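Local coordinates for protein clan CA, family C40, NlpC/P60 superfamily cysteine peptidase (Trichomonas vaginalis, PDB 6BIO) that is probably a cysteine peptidase of the NlpC/P60 family that cleaves bacterial peptidoglycan and also carries a bacterial SH3-type region, at residues A[15-20]-A[125-130]; A[92-97]-A[103-108]. All coordinates share one frame; numbering follows the deposited sequence. Where two conformers were deposited one is given.

Contact 1 of 2, residues A[15-20]-A[125-130]; sequences YQTQTI and FYRINY
R127 reaches from strand 125-130 to the backbone of Q18, and the polar part of the contact is built on that one carbonyl. NH1 of R127 donates to O of Q18 at 2.8 Å with an N-H...O angle of 159°. The acceptor lies close to the guanidinium plane, yet the donor stands 49° out of the carbonyl plane, so the bond is near-ideal for the arginine but not for the lone pairs of the oxygen. A second, weak bond from NE of R127 to O of Q18 measures 3.3 Å. Water 1 accepts from N of Q18 at 2.9 Å and, weakly, from NE of R127, adding a solvent link.

The apolar part comes from two threonine methyls set differently against the guanidinium. CG2 of T17 sits over the centre of one face, 3.6 Å from CZ of R127, whereas CG2 of T19 lies at the edge, 3.6 Å from NH1 of R127. The arginine gets there with CG anti to its own backbone N (chi1 -166°) and a bend further along the chain.

Within segment 15-20, NE2 of Q18 donates to O of Q16 at 2.9 Å and lies over one face of the Y15 ring, toward its rim, while OE1 of Q18 is bonded to R67.

The backbones stay apart, with T17 CA 8.5 Å from R127 CA. Strands 19-23 and 125-130 share one antiparallel sheet but are separated in it by 80-88 and 114-122, so R127 spans to the loop entering strand 19-23 by side chain, not by strand pairing.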
ATOM      1  N   TYR A  15       6.585  13.931  11.211  1.00 13.41           N
ATOM      2  CA  TYR A  15       6.762  13.265   9.923  1.00 11.53           C
ATOM      3  C   TYR A  15       8.142  13.585   9.364  1.00 10.86           C
ATOM      4  O   TYR A  15       8.464  14.754   9.133  1.00 12.44           O
ATOM      5  CB  TYR A  15       5.660  13.704   8.961  1.00 10.25           C
ATOM      6  CG  TYR A  15       5.591  12.868   7.689  1.00  8.71           C
ATOM      7  CD1 TYR A  15       6.347  13.183   6.588  1.00  9.14           C
ATOM      8  CD2 TYR A  15       4.798  11.752   7.626  1.00  9.14           C
ATOM      9  CE1 TYR A  15       6.315  12.408   5.435  1.00  9.15           C
ATOM     10  CE2 TYR A  15       4.757  10.960   6.495  1.00  8.98           C
ATOM     11  CZ  TYR A  15       5.527  11.272   5.411  1.00  9.31           C
ATOM     12  OH  TYR A  15       5.451  10.396   4.316  1.00  9.26           O
ATOM     13  N   GLN A  16       8.956  12.551   9.154  1.00 10.08           N
ATOM     14  CA  GLN A  16      10.307  12.747   8.681  0.52 10.99           C
ATOM     15  C   GLN A  16      10.340  12.871   7.161  1.00  9.77           C
ATOM     16  O   GLN A  16       9.516  12.316   6.428  1.00  9.59           O
ATOM     17  CB  GLN A  16      11.165  11.569   9.146  0.52 13.35           C
ATOM     18  CG  GLN A  16      11.233  11.410  10.651  0.52 16.64           C
ATOM     19  CD  GLN A  16      11.795  12.641  11.352  0.52 19.51           C
ATOM     20  OE1 GLN A  16      12.904  13.110  11.039  0.52 20.67           O
ATOM     21  NE2 GLN A  16      11.035  13.167  12.308  0.52 20.76           N
ATOM     22  N   THR A  17      11.320  13.630   6.680  1.00  8.99           N
ATOM     23  CA  THR A  17      11.498  13.816   5.250  1.00  8.78           C
ATOM     24  C   THR A  17      11.766  12.487   4.565  1.00  8.28           C
ATOM     25  O   THR A  17      12.681  11.735   4.954  1.00 10.28           O
ATOM     26  CB  THR A  17      12.654  14.772   5.028  1.00 10.31           C
ATOM     27  OG1 THR A  17      12.448  15.922   5.851  1.00 11.95           O
ATOM     28  CG2 THR A  17      12.757  15.169   3.569  1.00 10.56           C
ATOM     29  N   GLN A  18      10.926  12.182   3.570  1.00  7.08           N
ATOM     30  CA  GLN A  18      10.996  10.915   2.858  1.00  7.07           C
ATOM     31  C   GLN A  18      10.862  11.165   1.366  1.00  6.10           C
ATOM     32  O   GLN A  18      10.367  12.196   0.929  1.00  6.55           O
ATOM     33  CB  GLN A  18       9.886   9.979   3.322  1.00  8.23           C
ATOM     34  CG  GLN A  18      10.079   9.526   4.735  1.00  8.64           C
ATOM     35  CD  GLN A  18       8.816   8.952   5.361  1.00  8.35           C
ATOM     36  OE1 GLN A  18       8.359   7.861   4.997  1.00  7.87           O
ATOM     37  NE2 GLN A  18       8.263   9.663   6.346  1.00  8.30           N
ATOM     38  N   THR A  19      11.294  10.192   0.578  1.00  6.46           N
ATOM     39  CA  THR A  19      11.138  10.175  -0.873  1.00  5.98           C
ATOM     40  C   THR A  19      10.343   8.934  -1.253  1.00  6.33           C
ATOM     41  O   THR A  19       9.914   8.161  -0.400  1.00  6.86           O
ATOM     42  CB  THR A  19      12.485  10.273  -1.577  1.00  7.38           C
ATOM     43  OG1 THR A  19      13.307   9.197  -1.106  1.00  8.17           O
ATOM     44  CG2 THR A  19      13.158  11.623  -1.359  1.00  8.52           C
ATOM     45  N   ILE A  20      10.117   8.756  -2.536  1.00  6.32           N
ATOM     46  CA  ILE A  20       9.298   7.667  -3.071  1.00  6.09           C
ATOM     47  C   ILE A  20      10.218   6.679  -3.734  1.00  6.58           C
ATOM     48  O   ILE A  20      11.052   7.068  -4.541  1.00  7.44           O
ATOM     49  CB  ILE A  20       8.269   8.160  -4.108  1.00  7.10           C
ATOM     50  CG1 ILE A  20       7.393   9.234  -3.475  1.00  7.16           C
ATOM     51  CG2 ILE A  20       7.438   6.991  -4.642  1.00  7.64           C
ATOM     52  CD1 ILE A  20       6.476   9.940  -4.439  1.00  8.03           C
ATOM     53  N   PHE A 125      -1.030  15.729   3.122  1.00  7.64           N
ATOM     54  CA  PHE A 125      -0.190  16.586   2.298  1.00  6.84           C
ATOM     55  C   PHE A 125       0.636  15.737   1.337  1.00  7.27           C
ATOM     56  O   PHE A 125       0.919  14.576   1.619  1.00  8.04           O
ATOM     57  CB  PHE A 125       0.804  17.409   3.141  1.00  7.23           C
ATOM     58  CG  PHE A 125       0.164  18.400   4.098  1.00  7.69           C
ATOM     59  CD1 PHE A 125      -0.399  17.981   5.299  1.00  8.84           C
ATOM     60  CD2 PHE A 125       0.250  19.777   3.851  1.00  8.39           C
ATOM     61  CE1 PHE A 125      -0.930  18.913   6.179  1.00  8.98           C
ATOM     62  CE2 PHE A 125      -0.292  20.696   4.722  1.00  9.29           C
ATOM     63  CZ  PHE A 125      -0.878  20.256   5.897  1.00  9.61           C
ATOM     64  N   TYR A 126       1.079  16.331   0.217  1.00  7.05           N
ATOM     65  CA  TYR A 126       2.229  15.850  -0.545  1.00  6.68           C
ATOM     66  C   TYR A 126       3.436  16.668  -0.123  1.00  6.62           C
ATOM     67  O   TYR A 126       3.305  17.848   0.243  1.00  7.97           O
ATOM     68  CB  TYR A 126       2.044  16.033  -2.063  1.00  7.34           C
ATOM     69  CG  TYR A 126       0.994  15.152  -2.708  1.00  7.12           C
ATOM     70  CD1 TYR A 126       1.296  13.850  -3.103  1.00  7.75           C
ATOM     71  CD2 TYR A 126      -0.302  15.607  -2.903  1.00  7.97           C
ATOM     72  CE1 TYR A 126       0.366  13.049  -3.676  1.00  7.91           C
ATOM     73  CE2 TYR A 126      -1.251  14.800  -3.511  1.00  9.39           C
ATOM     74  CZ  TYR A 126      -0.906  13.527  -3.895  1.00  9.45           C
ATOM     75  OH  TYR A 126      -1.791  12.667  -4.469  1.00 12.25           O
ATOM     76  N   ARG A 127       4.618  16.106  -0.296  1.00  5.61           N
ATOM     77  CA  ARG A 127       5.828  16.902  -0.249  1.00  6.41           C
ATOM     78  C   ARG A 127       6.216  17.182  -1.683  1.00  6.64           C
ATOM     79  O   ARG A 127       6.234  16.266  -2.502  1.00  7.06           O
ATOM     80  CB  ARG A 127       6.963  16.205   0.492  1.00  5.96           C
ATOM     81  CG  ARG A 127       8.103  17.176   0.828  1.00  6.95           C
ATOM     82  CD  ARG A 127       9.170  16.583   1.767  1.00  6.73           C
ATOM     83  NE  ARG A 127       9.897  15.492   1.166  1.00  6.80           N
ATOM     84  CZ  ARG A 127      11.028  15.628   0.477  1.00  7.40           C
ATOM     85  NH1 ARG A 127      11.605  14.559  -0.049  1.00  8.34           N
ATOM     86  NH2 ARG A 127      11.563  16.831   0.286  1.00  9.26           N
ATOM     87  N   ILE A 128       6.498  18.463  -1.987  1.00  6.31           N
ATOM     88  CA  ILE A 128       6.730  18.886  -3.364  1.00  6.89           C
ATOM     89  C   ILE A 128       7.931  19.807  -3.463  1.00  7.24           C
ATOM     90  O   ILE A 128       8.406  20.376  -2.478  1.00  7.15           O
ATOM     91  CB  ILE A 128       5.513  19.577  -4.037  1.00  7.56           C
ATOM     92  CG1 ILE A 128       5.176  20.908  -3.341  1.00  8.50           C
ATOM     93  CG2 ILE A 128       4.308  18.678  -4.083  1.00  7.92           C
ATOM     94  CD1 ILE A 128       4.338  21.848  -4.159  1.00  9.10           C
ATOM     95  N   ASN A 129       8.385  19.947  -4.702  1.00  8.04           N
ATOM     96  CA  ASN A 129       9.314  20.992  -5.132  1.00  8.71           C
ATOM     97  C   ASN A 129       8.581  21.882  -6.128  1.00  9.48           C
ATOM     98  O   ASN A 129       8.118  21.398  -7.170  1.00 10.14           O
ATOM     99  CB  ASN A 129      10.526  20.350  -5.809  1.00 10.34           C
ATOM    100  CG  ASN A 129      11.534  21.360  -6.302  1.00 13.03           C
ATOM    101  OD1 ASN A 129      11.193  22.392  -6.890  1.00 13.65           O
ATOM    102  ND2 ASN A 129      12.786  21.053  -6.109  1.00 14.96           N
ATOM    103  N   TYR A 130       8.458  23.182  -5.814  1.00 10.04           N
ATOM    104  CA  TYR A 130       7.998  24.204  -6.751  1.00 10.80           C
ATOM    105  C   TYR A 130       9.121  25.224  -6.902  1.00 12.03           C
ATOM    106  O   TYR A 130       9.442  25.916  -5.946  1.00 11.78           O
ATOM    107  CB  TYR A 130       6.747  24.884  -6.194  1.00 10.83           C
ATOM    108  CG  TYR A 130       6.308  26.109  -6.994  1.00 11.22           C
ATOM    109  CD1 TYR A 130       6.041  25.998  -8.343  1.00 11.88           C
ATOM    110  CD2 TYR A 130       6.205  27.372  -6.415  1.00 12.71           C
ATOM    111  CE1 TYR A 130       5.668  27.094  -9.102  1.00 12.66           C
ATOM    112  CE2 TYR A 130       5.780  28.462  -7.172  1.00 13.46           C
ATOM    113  CZ  TYR A 130       5.519  28.319  -8.499  1.00 13.77           C
ATOM    114  OH  TYR A 130       5.131  29.454  -9.207  1.00 15.22           O
TER
HETATM  115  O   HOH W   1       8.527  13.730   3.000  1.00  7.21           O

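Contact 2 of 2, residues A[92-97]-A[103-108]; sequences EANIYS and GTIVRY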
ATOM      1  N   GLU A  92      -4.824  27.786  -5.429  1.00 21.01           N
ATOM      2  CA  GLU A  92      -3.729  28.419  -4.698  1.00 20.30           C
ATOM      3  C   GLU A  92      -3.565  27.750  -3.329  1.00 18.77           C
ATOM      4  O   GLU A  92      -4.531  27.291  -2.710  1.00 19.65           O
ATOM      5  CB  GLU A  92      -3.971  29.923  -4.537  1.00 21.92           C
ATOM      6  CG  GLU A  92      -5.175  30.274  -3.659  1.00 23.57           C
ATOM      7  CD  GLU A  92      -5.304  31.789  -3.383  1.00 25.12           C
ATOM      8  OE1 GLU A  92      -4.342  32.570  -3.661  1.00 25.55           O
ATOM      9  OE2 GLU A  92      -6.382  32.187  -2.884  1.00 25.57           O
ATOM     10  N   ALA A  93      -2.317  27.684  -2.867  1.00 16.37           N
ATOM     11  CA  ALA A  93      -1.996  27.018  -1.606  1.00 14.65           C
ATOM     12  C   ALA A  93      -0.625  27.506  -1.153  1.00 13.11           C
ATOM     13  O   ALA A  93       0.127  28.127  -1.915  1.00 14.12           O
ATOM     14  CB  ALA A  93      -1.942  25.508  -1.784  1.00 14.19           C
ATOM     15  N   ASN A  94      -0.303  27.248   0.112  1.00 12.06           N
ATOM     16  CA  ASN A  94       1.045  27.435   0.626  1.00 11.39           C
ATOM     17  C   ASN A  94       1.785  26.103   0.674  1.00 10.30           C
ATOM     18  O   ASN A  94       1.211  25.057   1.010  1.00 11.78           O
ATOM     19  CB  ASN A  94       1.003  27.985   2.048  1.00 12.60           C
ATOM     20  CG  ASN A  94       0.588  29.432   2.096  1.00 13.70           C
ATOM     21  OD1 ASN A  94       0.940  30.240   1.230  1.00 14.70           O
ATOM     22  ND2 ASN A  94      -0.181  29.774   3.114  1.00 14.61           N
ATOM     23  N   ILE A  95       3.068  26.147   0.375  1.00  9.89           N
ATOM     24  CA  ILE A  95       3.995  25.095   0.772  1.00  8.92           C
ATOM     25  C   ILE A  95       4.407  25.387   2.216  1.00  9.25           C
ATOM     26  O   ILE A  95       4.928  26.472   2.502  1.00  9.21           O
ATOM     27  CB  ILE A  95       5.222  25.036  -0.167  1.00  9.01           C
ATOM     28  CG1 ILE A  95       4.813  24.617  -1.562  1.00 10.16           C
ATOM     29  CG2 ILE A  95       6.263  24.051   0.417  1.00  9.36           C
ATOM     30  CD1 ILE A  95       5.905  24.759  -2.585  1.00 11.03           C
ATOM     31  N   TYR A  96       4.175  24.426   3.115  1.00  8.40           N
ATOM     32  CA  TYR A  96       4.485  24.568   4.536  1.00  9.22           C
ATOM     33  C   TYR A  96       5.730  23.768   4.906  1.00  8.38           C
ATOM     34  O   TYR A  96       6.106  22.805   4.231  1.00  8.78           O
ATOM     35  CB  TYR A  96       3.299  24.097   5.385  1.00  9.46           C
ATOM     36  CG  TYR A  96       2.114  24.998   5.300  1.00 10.03           C
ATOM     37  CD1 TYR A  96       2.136  26.238   5.907  1.00 10.76           C
ATOM     38  CD2 TYR A  96       1.011  24.630   4.579  1.00 10.70           C
ATOM     39  CE1 TYR A  96       1.064  27.062   5.842  1.00 12.25           C
ATOM     40  CE2 TYR A  96      -0.101  25.421   4.520  1.00 11.68           C
ATOM     41  CZ  TYR A  96      -0.057  26.670   5.135  1.00 11.89           C
ATOM     42  OH  TYR A  96      -1.143  27.521   5.114  1.00 13.62           O
ATOM     43  N   SER A  97       6.341  24.129   6.028  1.00  9.41           N
ATOM     44  CA  SER A  97       7.558  23.484   6.496  1.00  9.58           C
ATOM     45  C   SER A  97       7.327  22.038   6.944  1.00  9.46           C
ATOM     46  O   SER A  97       8.285  21.270   6.981  1.00  9.68           O
ATOM     47  CB  SER A  97       8.192  24.256   7.650  1.00 10.60           C
ATOM     48  OG  SER A  97       7.277  24.339   8.720  1.00 11.27           O
ATOM     49  N   GLY A 103       2.841  24.782  10.499  1.00  9.61           N
ATOM     50  CA  GLY A 103       4.087  24.956   9.771  1.00 10.16           C
ATOM     51  C   GLY A 103       4.278  26.394   9.334  1.00 10.46           C
ATOM     52  O   GLY A 103       3.331  27.125   9.090  1.00 10.74           O
ATOM     53  N   THR A 104       5.535  26.775   9.169  1.00 10.23           N
ATOM     54  CA  THR A 104       5.834  28.068   8.558  1.00 11.22           C
ATOM     55  C   THR A 104       5.636  27.953   7.046  1.00 10.57           C
ATOM     56  O   THR A 104       5.603  26.842   6.461  1.00 11.05           O
ATOM     57  CB  THR A 104       7.240  28.552   8.924  1.00 13.63           C
ATOM     58  OG1 THR A 104       8.211  27.554   8.576  1.00 14.76           O
ATOM     59  CG2 THR A 104       7.332  28.886  10.447  1.00 15.13           C
ATOM     60  N   ILE A 105       5.523  29.103   6.396  1.00 10.85           N
ATOM     61  CA  ILE A 105       5.315  29.174   4.964  1.00 11.04           C
ATOM     62  C   ILE A 105       6.668  29.160   4.267  1.00 11.47           C
ATOM     63  O   ILE A 105       7.496  30.065   4.440  1.00 12.83           O
ATOM     64  CB  ILE A 105       4.496  30.407   4.574  1.00 12.70           C
ATOM     65  CG1 ILE A 105       3.089  30.330   5.152  1.00 13.49           C
ATOM     66  CG2 ILE A 105       4.383  30.493   3.048  1.00 13.46           C
ATOM     67  CD1 ILE A 105       2.334  31.607   5.005  1.00 13.91           C
ATOM     68  N   VAL A 106       6.877  28.167   3.416  1.00 10.91           N
ATOM     69  CA  VAL A 106       8.071  28.114   2.595  1.00 10.39           C
ATOM     70  C   VAL A 106       7.876  28.971   1.364  1.00 10.61           C
ATOM     71  O   VAL A 106       8.735  29.790   1.000  1.00 11.44           O
ATOM     72  CB  VAL A 106       8.404  26.650   2.218  1.00 11.16           C
ATOM     73  CG1 VAL A 106       9.613  26.603   1.283  1.00 11.61           C
ATOM     74  CG2 VAL A 106       8.623  25.834   3.456  1.00 11.81           C
ATOM     75  N   ARG A 107       6.725  28.807   0.712  1.00 10.51           N
ATOM     76  CA  ARG A 107       6.441  29.515  -0.527  1.00 10.73           C
ATOM     77  C   ARG A 107       4.955  29.433  -0.864  1.00  9.92           C
ATOM     78  O   ARG A 107       4.358  28.353  -0.790  1.00 10.42           O
ATOM     79  CB  ARG A 107       7.270  28.859  -1.643  1.00 11.68           C
ATOM     80  CG  ARG A 107       7.125  29.383  -3.044  1.00 12.63           C
ATOM     81  CD  ARG A 107       7.592  30.814  -3.133  1.00 12.86           C
ATOM     82  NE  ARG A 107       8.004  31.255  -4.489  1.00 14.37           N
ATOM     83  CZ  ARG A 107       7.185  31.746  -5.427  1.00 14.58           C
ATOM     84  NH1 ARG A 107       5.853  31.789  -5.235  1.00 15.29           N
ATOM     85  NH2 ARG A 107       7.710  32.149  -6.584  1.00 14.69           N
ATOM     86  N   TYR A 108       4.384  30.565  -1.268  1.00 11.26           N
ATOM     87  CA  TYR A 108       3.057  30.599  -1.849  1.00 11.45           C
ATOM     88  C   TYR A 108       3.109  29.997  -3.253  1.00 11.33           C
ATOM     89  O   TYR A 108       4.047  30.229  -4.017  1.00 12.56           O
ATOM     90  CB  TYR A 108       2.601  32.057  -1.944  1.00 12.71           C
ATOM     91  CG  TYR A 108       1.347  32.227  -2.725  1.00 13.49           C
ATOM     92  CD1 TYR A 108       0.105  31.846  -2.178  1.00 14.30           C
ATOM     93  CD2 TYR A 108       1.389  32.730  -4.027  1.00 14.96           C
ATOM     94  CE1 TYR A 108      -1.052  32.000  -2.913  1.00 15.43           C
ATOM     95  CE2 TYR A 108       0.228  32.904  -4.759  1.00 15.92           C
ATOM     96  CZ  TYR A 108      -0.976  32.546  -4.206  1.00 16.64           C
ATOM     97  OH  TYR A 108      -2.086  32.701  -4.997  1.00 18.14           O
TER
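The Y108 ring meets segment 92-97 at its edge, where OE1 of E92 and OD1 of N94 both lie in its plane. The carboxylate of E92 is turned 80° from the ring, and the amide of N94 is also steeply turned from it. OE1 of E92 accepts from OH of Y108 at 2.6 Å through its anti lone pair, the one directed away from OE2. Y108 holds CG anti to the backbone N (chi1 171°), which carries the ring along the neighbouring strand to the glutamate. The Y96 ring has CB of N94 over one face, toward the rim and 3.5 Å above the plane, and O of T104 near its plane at the edge. ND2 of N94 donates to OH of Y96 at 3.2 Å, nearly straight at 174°, so the amide is tied to the ring's hydroxyl while I105 packs against it, CD1 of I105 lying 3.6 Å from ND2 of N94.

The two strands form an antiparallel beta hairpin within the bacterial SH3 region, interrupted by a classic beta bulge: V106 and R107 both face I95. Its signature is O of I95 taking two amides, N of V106 at 2.7 Å and N of R107 in a weak bond at 3.4 Å, while N of I95 donates back to O of R107. CG2 of I95 packs on CB of V106.

Toward the turn, N of S97 donates to O of T104 in the carbonyl plane, and OG of S97 accepts from N of T104 at 3.0 Å. That hydroxyl stands between the backbone N and the carbonyl carbon of S97, where it faces the opposite amide.

Overall arrangement
Contact 2 is nested within the chain loop that contact 1 closes, and their centres lie 13 Å apart on the same side of the chain's centre. Strand 125-130 joins them: it supplies R127 to contact 1, while I128 and Y130 pack on the hairpin of contact 2. CD1 of I95 is 3.7 Å from CD1 of I128 and also 3.7 Å from CB of Y130; CE2 of Y130 lies 3.8 Å from NH1 of R107. Segments 92-97, 103-108 and 125-130 belong to the bacterial SH3-type region, so both contacts involve it, and neither contributes a residue known to belong to the peptidase site.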